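Long-range contacts in protein argonaute (Methanocaldococcus jannaschii, PDB 5G5S), which uses short single-stranded DNA guides to bind complementary DNA targets and slice them, and may defend its archaeal host against invading genetic elements: residues Ile530-Pro535 with Asn556-Asp561; His546-Ile551 with Arg580-Glu585; Asn564-Phe569 with Asn591-Val596. One frame throughout, in Å; residues are numbered along the deposited sequence.

In the fold
All three contacts lie in the Piwi domain, whose core has the RNase H fold. Strand 530-537 comes first, and interaction 1 closes a loop when the chain, having run through helix 547-556, passes it again at 556-561. Before that loop closes, interaction 2 opens on helix 547-556; it closes on helix 577-590, so the two contacts cross. Interaction 3 begins after interaction 1 has ended, on strand 566-571, and closes at strand 593-600, crossing interaction 2, which it touches. Interaction 1 thus ties the loop after helix 547-556 to a strand, interaction 2 joins two helices, and interaction 3 pairs two strands of the sheet.

Interaction 1: residues Ile530-Pro535 with Asn556-Asp561; sequences IRRIQP and NKANID
A558 O receives the shortest polar bond of this contact, 2.6 Å from R532 NH2. The donor lies in the carbonyl plane, but the bond is bent, with 138° at the hydrogen, and the oxygen is tilted from the guanidinium plane. R532 reaches it by a folded route, its chain bent at chi2 (-76°) and again at chi3. On its own strand Q534 OE1 takes weak bonds from both NE and NH2 of R532, the latter at 2.9 Å, so NH2 is shared between two oxygens. I560 lies over one face of the guanidinium, its CG1 3.8 Å from R532 NH1 and displaced toward the rim. The amide end of Q534 in turn rests on the methyl of A558, with Q534 CD 3.7 Å from A558 CB. A classic beta bulge puts both R531 and R532 opposite V523 of the adjoining strand. The contact holds the turn after helix 547-556 against strand 530-537 in the sheet of the RNase H-like Piwi core, and illustrates how one arginine gripped at several points can join strand to loop. A cationic group bonded to a carbonyl near the helix C-terminus would be expected to offset some negative potential there.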
loop_
_atom_site.group_PDB
_atom_site.type_symbol
_atom_site.label_atom_id
_atom_site.label_comp_id
_atom_site.label_asym_id
_atom_site.label_seq_id
_atom_site.Cartn_x
_atom_site.Cartn_y
_atom_site.Cartn_z
ATOM N N ILE A 530 -6.612 -3.815 -17.048
ATOM C CA ILE A 530 -5.348 -4.502 -16.772
ATOM C C ILE A 530 -4.919 -5.270 -18.010
ATOM O O ILE A 530 -5.651 -6.131 -18.485
ATOM C CB ILE A 530 -5.412 -5.428 -15.514
ATOM C CG1 ILE A 530 -5.925 -4.673 -14.273
ATOM C CG2 ILE A 530 -4.041 -6.085 -15.227
ATOM C CD1 ILE A 530 -6.647 -5.522 -13.254
ATOM N N ARG A 531 -3.741 -4.946 -18.532
ATOM C CA ARG A 531 -3.181 -5.615 -19.698
ATOM C C ARG A 531 -2.165 -6.661 -19.281
ATOM O O ARG A 531 -2.064 -7.698 -19.938
ATOM C CB ARG A 531 -2.578 -4.611 -20.695
ATOM C CG ARG A 531 -3.597 -3.595 -21.252
ATOM C CD ARG A 531 -4.805 -4.216 -21.955
ATOM N NE ARG A 531 -4.450 -4.870 -23.219
ATOM C CZ ARG A 531 -4.522 -4.297 -24.419
ATOM N NH1 ARG A 531 -4.945 -3.041 -24.542
ATOM N NH2 ARG A 531 -4.175 -4.976 -25.506
ATOM N N ARG A 532 -1.410 -6.391 -18.189
ATOM C CA ARG A 532 -0.389 -7.289 -17.638
ATOM C C ARG A 532 -0.193 -7.073 -16.132
ATOM O O ARG A 532 -0.258 -5.948 -15.633
ATOM C CB ARG A 532 0.989 -7.076 -18.319
ATOM C CG ARG A 532 1.069 -7.184 -19.845
ATOM C CD ARG A 532 1.031 -8.614 -20.351
ATOM N NE ARG A 532 2.331 -9.252 -20.200
ATOM C CZ ARG A 532 3.225 -9.364 -21.175
ATOM N NH1 ARG A 532 2.954 -8.906 -22.393
ATOM N NH2 ARG A 532 4.387 -9.959 -20.948
ATOM N N ILE A 533 0.052 -8.166 -15.422
ATOM C CA ILE A 533 0.479 -8.188 -14.032
ATOM C C ILE A 533 1.875 -8.814 -14.218
ATOM O O ILE A 533 2.009 -10.025 -14.407
ATOM C CB ILE A 533 -0.449 -8.969 -13.084
ATOM C CG1 ILE A 533 -1.906 -8.439 -13.162
ATOM C CG2 ILE A 533 0.111 -8.921 -11.648
ATOM C CD1 ILE A 533 -2.974 -9.381 -12.577
ATOM N N GLN A 534 2.879 -7.941 -14.353
ATOM C CA GLN A 534 4.244 -8.314 -14.671
ATOM C C GLN A 534 5.207 -8.431 -13.494
ATOM O O GLN A 534 5.727 -7.405 -13.061
ATOM C CB GLN A 534 4.808 -7.347 -15.746
ATOM C CG GLN A 534 5.903 -7.944 -16.625
ATOM C CD GLN A 534 5.473 -9.240 -17.267
ATOM O OE1 GLN A 534 4.534 -9.284 -18.081
ATOM N NE2 GLN A 534 6.105 -10.331 -16.856
ATOM N N PRO A 535 5.562 -9.664 -13.038
ATOM C CA PRO A 535 6.618 -9.788 -12.010
ATOM C C PRO A 535 7.952 -9.302 -12.589
ATOM O O PRO A 535 8.189 -9.466 -13.783
ATOM C CB PRO A 535 6.680 -11.300 -11.724
ATOM C CG PRO A 535 5.450 -11.887 -12.346
ATOM C CD PRO A 535 5.104 -10.994 -13.494
ATOM N N ASN A 556 12.663 -5.821 -23.102
ATOM C CA ASN A 556 13.515 -6.959 -23.478
ATOM C C ASN A 556 13.145 -8.346 -22.939
ATOM O O ASN A 556 13.387 -9.332 -23.633
ATOM C CB ASN A 556 14.986 -6.650 -23.194
ATOM C CG ASN A 556 15.522 -5.419 -23.890
ATOM O OD1 ASN A 556 15.422 -5.261 -25.111
ATOM N ND2 ASN A 556 16.144 -4.535 -23.125
ATOM N N LYS A 557 12.615 -8.442 -21.714
ATOM C CA LYS A 557 12.266 -9.730 -21.105
ATOM C C LYS A 557 10.761 -9.954 -20.905
ATOM O O LYS A 557 10.350 -11.096 -20.697
ATOM C CB LYS A 557 13.042 -9.937 -19.791
ATOM N N ALA A 558 9.937 -8.887 -20.960
ATOM C CA ALA A 558 8.482 -9.015 -20.799
ATOM C C ALA A 558 7.728 -8.908 -22.116
ATOM O O ALA A 558 6.561 -9.293 -22.173
ATOM C CB ALA A 558 7.951 -8.008 -19.794
ATOM N N ASN A 559 8.405 -8.436 -23.182
ATOM C CA ASN A 559 7.858 -8.280 -24.535
ATOM C C ASN A 559 6.771 -7.201 -24.665
ATOM O O ASN A 559 5.886 -7.310 -25.518
ATOM C CB ASN A 559 7.418 -9.634 -25.170
ATOM C CG ASN A 559 8.406 -10.774 -25.026
ATOM O OD1 ASN A 559 8.126 -11.774 -24.352
ATOM N ND2 ASN A 559 9.575 -10.662 -25.659
ATOM N N ILE A 560 6.855 -6.142 -23.853
ATOM C CA ILE A 560 5.914 -5.025 -23.955
ATOM C C ILE A 560 6.562 -3.967 -24.857
ATOM O O ILE A 560 7.714 -3.584 -24.624
ATOM C CB ILE A 560 5.483 -4.472 -22.560
ATOM C CG1 ILE A 560 4.695 -5.543 -21.754
ATOM C CG2 ILE A 560 4.662 -3.176 -22.694
ATOM C CD1 ILE A 560 4.922 -5.530 -20.277
ATOM N N ASP A 561 5.848 -3.536 -25.914
ATOM C CA ASP A 561 6.356 -2.497 -26.809
ATOM C C ASP A 561 6.303 -1.185 -26.041
ATOM O O ASP A 561 5.235 -0.739 -25.619
ATOM C CB ASP A 561 5.566 -2.422 -28.136
ATOM C CG ASP A 561 6.037 -1.366 -29.138
ATOM O OD1 ASP A 561 7.200 -0.904 -29.025
ATOM O OD2 ASP A 561 5.254 -1.028 -30.058
#

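Interaction 2: residues His546-Ile551 with Arg580-Glu585; sequences HLPYVI and RNDLKE
The segments 547-551 and 580-585 of two helices run in broadly the same direction, their axes 31° apart and 9.6 Å away at the closest, with P548 and L583 as the nearest pair of residues. L583 is the central side chain, set among L547, P548 and I551. Its CA-CB bond does not aim at the other helix, yet the branched end comes nearer, and both methyls take part. L583 CD2 touches all three partners, meeting I551 CD1 at 3.7 Å and P548 CG at 3.9 Å, while L583 CD1 adds a closer contact to L547 CD2 at 3.8 Å. The leucine side chain crosses each of these three partners at about a right angle. L547 CG stands anti to the backbone N (chi1 -169°), which brings it to 4.0 Å from L583 CD2. Beside this apolar group P548 also presses its ring against D582, with P548 CG only 3.5 Å from D582 CB, so that it is the methylene of the aspartate and not the carboxylate that packs. H546 NE2 lies 4.6 Å from D582 OD2; their charged atoms are not in contact, and if the histidine were protonated the carboxylate would be expected to stabilise it. H546 occupies the N-cap position of its helix, and E579, one turn before L583, accepts a hydrogen bond from the backbone N of L547. F644 of strand 636-645 touches L583, and F569 of strand 566-571 lies against L547 and I551. The two helices lie side by side, and both touch strands of the same RNase H-like sheet. Across these segments cohesion comes from hydrocarbon contact, and the carboxylate of E579 reaches the first turn of helix 547-556, where an acceptor would suit the positive end of the helix dipole.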
loop_
_atom_site.group_PDB
_atom_site.type_symbol
_atom_site.label_atom_id
_atom_site.label_comp_id
_atom_site.label_asym_id
_atom_site.label_seq_id
_atom_site.Cartn_x
_atom_site.Cartn_y
_atom_site.Cartn_z
ATOM N N HIS A 546 15.896 -0.390 -9.918
ATOM C CA HIS A 546 15.587 0.995 -10.289
ATOM C C HIS A 546 14.677 1.109 -11.527
ATOM O O HIS A 546 14.561 0.154 -12.296
ATOM C CB HIS A 546 16.899 1.798 -10.467
ATOM C CG HIS A 546 17.863 1.206 -11.464
ATOM N ND1 HIS A 546 18.429 -0.052 -11.274
ATOM C CD2 HIS A 546 18.351 1.728 -12.615
ATOM C CE1 HIS A 546 19.224 -0.248 -12.313
ATOM N NE2 HIS A 546 19.197 0.789 -13.152
ATOM N N LEU A 547 14.017 2.278 -11.706
ATOM C CA LEU A 547 13.133 2.544 -12.847
ATOM C C LEU A 547 13.798 2.312 -14.227
ATOM O O LEU A 547 13.203 1.590 -15.020
ATOM C CB LEU A 547 12.439 3.912 -12.751
ATOM C CG LEU A 547 11.310 4.179 -13.758
ATOM C CD1 LEU A 547 10.185 3.133 -13.652
ATOM C CD2 LEU A 547 10.750 5.576 -13.585
ATOM N N PRO A 548 15.031 2.808 -14.534
ATOM C CA PRO A 548 15.644 2.474 -15.834
ATOM C C PRO A 548 15.699 0.966 -16.129
ATOM O O PRO A 548 15.400 0.569 -17.257
ATOM C CB PRO A 548 17.041 3.092 -15.727
ATOM C CG PRO A 548 16.864 4.217 -14.763
ATOM C CD PRO A 548 15.920 3.691 -13.745
ATOM N N TYR A 549 16.017 0.129 -15.113
ATOM C CA TYR A 549 16.052 -1.332 -15.243
ATOM C C TYR A 549 14.669 -1.946 -15.491
ATOM O O TYR A 549 14.572 -2.882 -16.284
ATOM C CB TYR A 549 16.743 -1.996 -14.038
ATOM C CG TYR A 549 16.618 -3.504 -14.025
ATOM C CD1 TYR A 549 17.475 -4.304 -14.777
ATOM C CD2 TYR A 549 15.600 -4.130 -13.314
ATOM C CE1 TYR A 549 17.317 -5.690 -14.821
ATOM C CE2 TYR A 549 15.452 -5.514 -13.325
ATOM C CZ TYR A 549 16.311 -6.293 -14.077
ATOM O OH TYR A 549 16.159 -7.659 -14.055
ATOM N N VAL A 550 13.608 -1.433 -14.817
ATOM C CA VAL A 550 12.227 -1.893 -14.977
ATOM C C VAL A 550 11.823 -1.757 -16.457
ATOM O O VAL A 550 11.323 -2.719 -17.045
ATOM C CB VAL A 550 11.237 -1.151 -14.024
ATOM C CG1 VAL A 550 9.777 -1.486 -14.342
ATOM C CG2 VAL A 550 11.547 -1.456 -12.565
ATOM N N ILE A 551 12.084 -0.576 -17.053
ATOM C CA ILE A 551 11.772 -0.258 -18.448
ATOM C C ILE A 551 12.491 -1.196 -19.400
ATOM O O ILE A 551 11.853 -1.743 -20.301
ATOM C CB ILE A 551 12.002 1.246 -18.760
ATOM C CG1 ILE A 551 11.121 2.141 -17.839
ATOM C CG2 ILE A 551 11.725 1.537 -20.233
ATOM C CD1 ILE A 551 11.536 3.594 -17.731
ATOM N N ARG A 580 17.996 9.682 -12.903
ATOM C CA ARG A 580 17.603 10.847 -13.707
ATOM C C ARG A 580 18.235 10.906 -15.091
ATOM O O ARG A 580 17.522 11.090 -16.073
ATOM C CB ARG A 580 17.809 12.169 -12.942
ATOM C CG ARG A 580 16.881 12.338 -11.731
ATOM C CD ARG A 580 16.881 13.748 -11.153
ATOM N NE ARG A 580 18.212 14.214 -10.751
ATOM C CZ ARG A 580 18.667 15.454 -10.932
ATOM N NH1 ARG A 580 17.906 16.370 -11.518
ATOM N NH2 ARG A 580 19.889 15.782 -10.535
ATOM N N ASN A 581 19.550 10.711 -15.172
ATOM C CA ASN A 581 20.287 10.713 -16.433
ATOM C C ASN A 581 19.974 9.478 -17.269
ATOM O O ASN A 581 19.920 9.579 -18.496
ATOM C CB ASN A 581 21.782 10.825 -16.194
ATOM C CG ASN A 581 22.571 10.872 -17.480
ATOM O OD1 ASN A 581 22.551 11.872 -18.209
ATOM N ND2 ASN A 581 23.185 9.747 -17.840
ATOM N N ASP A 582 19.799 8.315 -16.618
ATOM C CA ASP A 582 19.463 7.065 -17.300
ATOM C C ASP A 582 18.062 7.168 -17.910
ATOM O O ASP A 582 17.839 6.660 -19.012
ATOM C CB ASP A 582 19.543 5.872 -16.328
ATOM C CG ASP A 582 20.937 5.431 -15.912
ATOM O OD1 ASP A 582 21.878 6.247 -16.016
ATOM O OD2 ASP A 582 21.077 4.285 -15.433
ATOM N N LEU A 583 17.129 7.845 -17.195
ATOM C CA LEU A 583 15.759 8.068 -17.660
ATOM C C LEU A 583 15.720 9.078 -18.794
ATOM O O LEU A 583 14.917 8.920 -19.708
ATOM C CB LEU A 583 14.814 8.445 -16.519
ATOM C CG LEU A 583 14.472 7.336 -15.514
ATOM C CD1 LEU A 583 13.651 7.888 -14.377
ATOM C CD2 LEU A 583 13.748 6.166 -16.180
ATOM N N LYS A 584 16.644 10.064 -18.780
ATOM C CA LYS A 584 16.837 11.045 -19.850
ATOM C C LYS A 584 17.261 10.319 -21.137
ATOM O O LYS A 584 16.690 10.585 -22.188
ATOM C CB LYS A 584 17.901 12.089 -19.466
ATOM C CG LYS A 584 17.352 13.249 -18.649
ATOM C CD LYS A 584 18.313 14.441 -18.645
ATOM C CE LYS A 584 19.115 14.542 -17.375
ATOM N NZ LYS A 584 20.137 15.619 -17.458
ATOM N N GLU A 585 18.211 9.360 -21.034
ATOM C CA GLU A 585 18.715 8.556 -22.161
ATOM C C GLU A 585 17.674 7.566 -22.699
ATOM O O GLU A 585 17.552 7.423 -23.912
ATOM C CB GLU A 585 20.031 7.829 -21.803
ATOM C CG GLU A 585 21.203 8.747 -21.476
ATOM C CD GLU A 585 21.557 9.773 -22.536
ATOM O OE1 GLU A 585 21.990 9.366 -23.638
ATOM O OE2 GLU A 585 21.382 10.984 -22.269
#

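Interaction 3: residues Asn564-Phe569 with Asn591-Val596; sequences NKNILF and NSNIEV
I567 and I594 lie side by side, pointing the same way, and I567 CD1 meets I594 CD1 at 3.8 Å on one face of a parallel strand pair. The other branch of I594 serves the next residue along: the F569 ring leans obliquely against it, F569 CD1 lying 3.9 Å from I594 CG2, while the ring edge holds E595 O near its plane. V596 CG2 then stands beside F569 CB, 4.2 Å away, and continues the row. On the other face L568 CD1 lies against the base of the E595 side chain, 3.8 Å from E595 CB, the two crossing at a slant. There N593 ND2 is shared by N566 OD1 (2.8 Å) and E595 OE2 (2.9 Å); it approaches the N566 oxygen from above its carbonyl plane, the two amides being turned 84° apart. Backbone bonds join the strands, and at the N-terminal end of the pair K565 N donates to S592 OG (3.2 Å), which also bonds M562 O. Beyond it N591 ND2 gives a fairly straight bond to N564 OD1. Strand, helix 577-590 and strand form a beta-alpha-beta unit of the RNase H fold. One face is thus apolar, while on the other the buried carboxylate of E595 is satisfied by Y499, W641 and R643, the arginine probably balancing its charge.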
loop_
_atom_site.group_PDB
_atom_site.type_symbol
_atom_site.label_atom_id
_atom_site.label_comp_id
_atom_site.label_asym_id
_atom_site.label_seq_id
_atom_site.Cartn_x
_atom_site.Cartn_y
_atom_site.Cartn_z
ATOM N N ASN A 564 7.748 4.837 -28.823
ATOM C CA ASN A 564 6.760 5.765 -29.409
ATOM C C ASN A 564 5.452 5.799 -28.590
ATOM O O ASN A 564 4.347 5.947 -29.131
ATOM C CB ASN A 564 6.532 5.417 -30.876
ATOM C CG ASN A 564 7.808 5.037 -31.597
ATOM O OD1 ASN A 564 8.806 5.767 -31.582
ATOM N ND2 ASN A 564 7.815 3.873 -32.226
ATOM N N LYS A 565 5.614 5.664 -27.265
ATOM C CA LYS A 565 4.542 5.594 -26.297
ATOM C C LYS A 565 4.589 6.747 -25.312
ATOM O O LYS A 565 5.619 7.399 -25.154
ATOM C CB LYS A 565 4.641 4.263 -25.516
ATOM C CG LYS A 565 4.480 2.976 -26.344
ATOM C CD LYS A 565 3.064 2.752 -26.892
ATOM C CE LYS A 565 2.976 1.571 -27.829
ATOM N NZ LYS A 565 3.046 0.279 -27.098
ATOM N N ASN A 566 3.449 6.988 -24.647
ATOM C CA ASN A 566 3.284 7.946 -23.563
ATOM C C ASN A 566 2.915 7.081 -22.374
ATOM O O ASN A 566 1.843 6.483 -22.361
ATOM C CB ASN A 566 2.208 9.003 -23.870
ATOM C CG ASN A 566 2.262 10.154 -22.896
ATOM O OD1 ASN A 566 2.950 10.109 -21.869
ATOM N ND2 ASN A 566 1.570 11.224 -23.201
ATOM N N ILE A 567 3.866 6.916 -21.437
ATOM C CA ILE A 567 3.767 6.028 -20.272
ATOM C C ILE A 567 3.903 6.806 -18.989
ATOM O O ILE A 567 4.833 7.597 -18.836
ATOM C CB ILE A 567 4.827 4.870 -20.347
ATOM C CG1 ILE A 567 4.688 4.054 -21.657
ATOM C CG2 ILE A 567 4.755 3.935 -19.138
ATOM C CD1 ILE A 567 5.968 3.436 -22.112
ATOM N N LEU A 568 2.985 6.546 -18.047
ATOM C CA LEU A 568 2.987 7.156 -16.728
ATOM C C LEU A 568 3.258 6.060 -15.697
ATOM O O LEU A 568 2.528 5.075 -15.666
ATOM C CB LEU A 568 1.640 7.875 -16.449
ATOM C CG LEU A 568 1.404 8.398 -15.009
ATOM C CD1 LEU A 568 2.341 9.538 -14.664
ATOM C CD2 LEU A 568 -0.048 8.791 -14.773
ATOM N N PHE A 569 4.324 6.221 -14.885
ATOM C CA PHE A 569 4.669 5.289 -13.803
ATOM C C PHE A 569 4.229 5.838 -12.455
ATOM O O PHE A 569 4.438 7.012 -12.139
ATOM C CB PHE A 569 6.162 4.953 -13.746
ATOM C CG PHE A 569 6.634 4.023 -14.835
ATOM C CD1 PHE A 569 7.119 4.526 -16.040
ATOM C CD2 PHE A 569 6.655 2.646 -14.635
ATOM C CE1 PHE A 569 7.583 3.665 -17.031
ATOM C CE2 PHE A 569 7.113 1.787 -15.632
ATOM C CZ PHE A 569 7.552 2.298 -16.832
ATOM N N ASN A 591 12.037 6.922 -27.789
ATOM C CA ASN A 591 11.256 7.968 -28.482
ATOM C C ASN A 591 9.861 8.007 -27.822
ATOM O O ASN A 591 8.816 8.093 -28.482
ATOM C CB ASN A 591 11.186 7.761 -30.006
ATOM C CG ASN A 591 10.426 8.851 -30.721
ATOM O OD1 ASN A 591 10.618 10.042 -30.462
ATOM N ND2 ASN A 591 9.499 8.463 -31.591
ATOM N N SER A 592 9.886 7.921 -26.480
ATOM C CA SER A 592 8.729 7.846 -25.623
ATOM C C SER A 592 8.751 8.917 -24.584
ATOM O O SER A 592 9.817 9.350 -24.157
ATOM C CB SER A 592 8.696 6.486 -24.924
ATOM O OG SER A 592 8.444 5.434 -25.841
ATOM N N ASN A 593 7.561 9.318 -24.148
ATOM C CA ASN A 593 7.373 10.255 -23.051
ATOM C C ASN A 593 7.204 9.375 -21.800
ATOM O O ASN A 593 6.266 8.574 -21.719
ATOM C CB ASN A 593 6.154 11.124 -23.295
ATOM C CG ASN A 593 5.933 12.173 -22.236
ATOM O OD1 ASN A 593 6.547 13.240 -22.250
ATOM N ND2 ASN A 593 4.988 11.924 -21.336
ATOM N N ILE A 594 8.169 9.457 -20.876
ATOM C CA ILE A 594 8.154 8.684 -19.638
ATOM C C ILE A 594 7.893 9.620 -18.485
ATOM O O ILE A 594 8.663 10.553 -18.233
ATOM C CB ILE A 594 9.438 7.828 -19.426
ATOM C CG1 ILE A 594 9.807 6.949 -20.660
ATOM C CG2 ILE A 594 9.365 7.018 -18.123
ATOM C CD1 ILE A 594 8.780 5.810 -21.090
ATOM N N GLU A 595 6.783 9.385 -17.796
ATOM C CA GLU A 595 6.430 10.188 -16.637
ATOM C C GLU A 595 6.412 9.348 -15.381
ATOM O O GLU A 595 6.201 8.133 -15.442
ATOM C CB GLU A 595 5.115 10.930 -16.845
ATOM C CG GLU A 595 5.244 12.077 -17.834
ATOM C CD GLU A 595 3.945 12.794 -18.138
ATOM O OE1 GLU A 595 2.990 12.652 -17.344
ATOM O OE2 GLU A 595 3.876 13.489 -19.177
ATOM N N VAL A 596 6.711 9.993 -14.253
ATOM C CA VAL A 596 6.734 9.387 -12.935
ATOM C C VAL A 596 6.185 10.354 -11.890
ATOM O O VAL A 596 6.501 11.545 -11.891
ATOM C CB VAL A 596 8.098 8.710 -12.553
ATOM C CG1 VAL A 596 9.229 9.724 -12.399
ATOM C CG2 VAL A 596 7.967 7.844 -11.302
#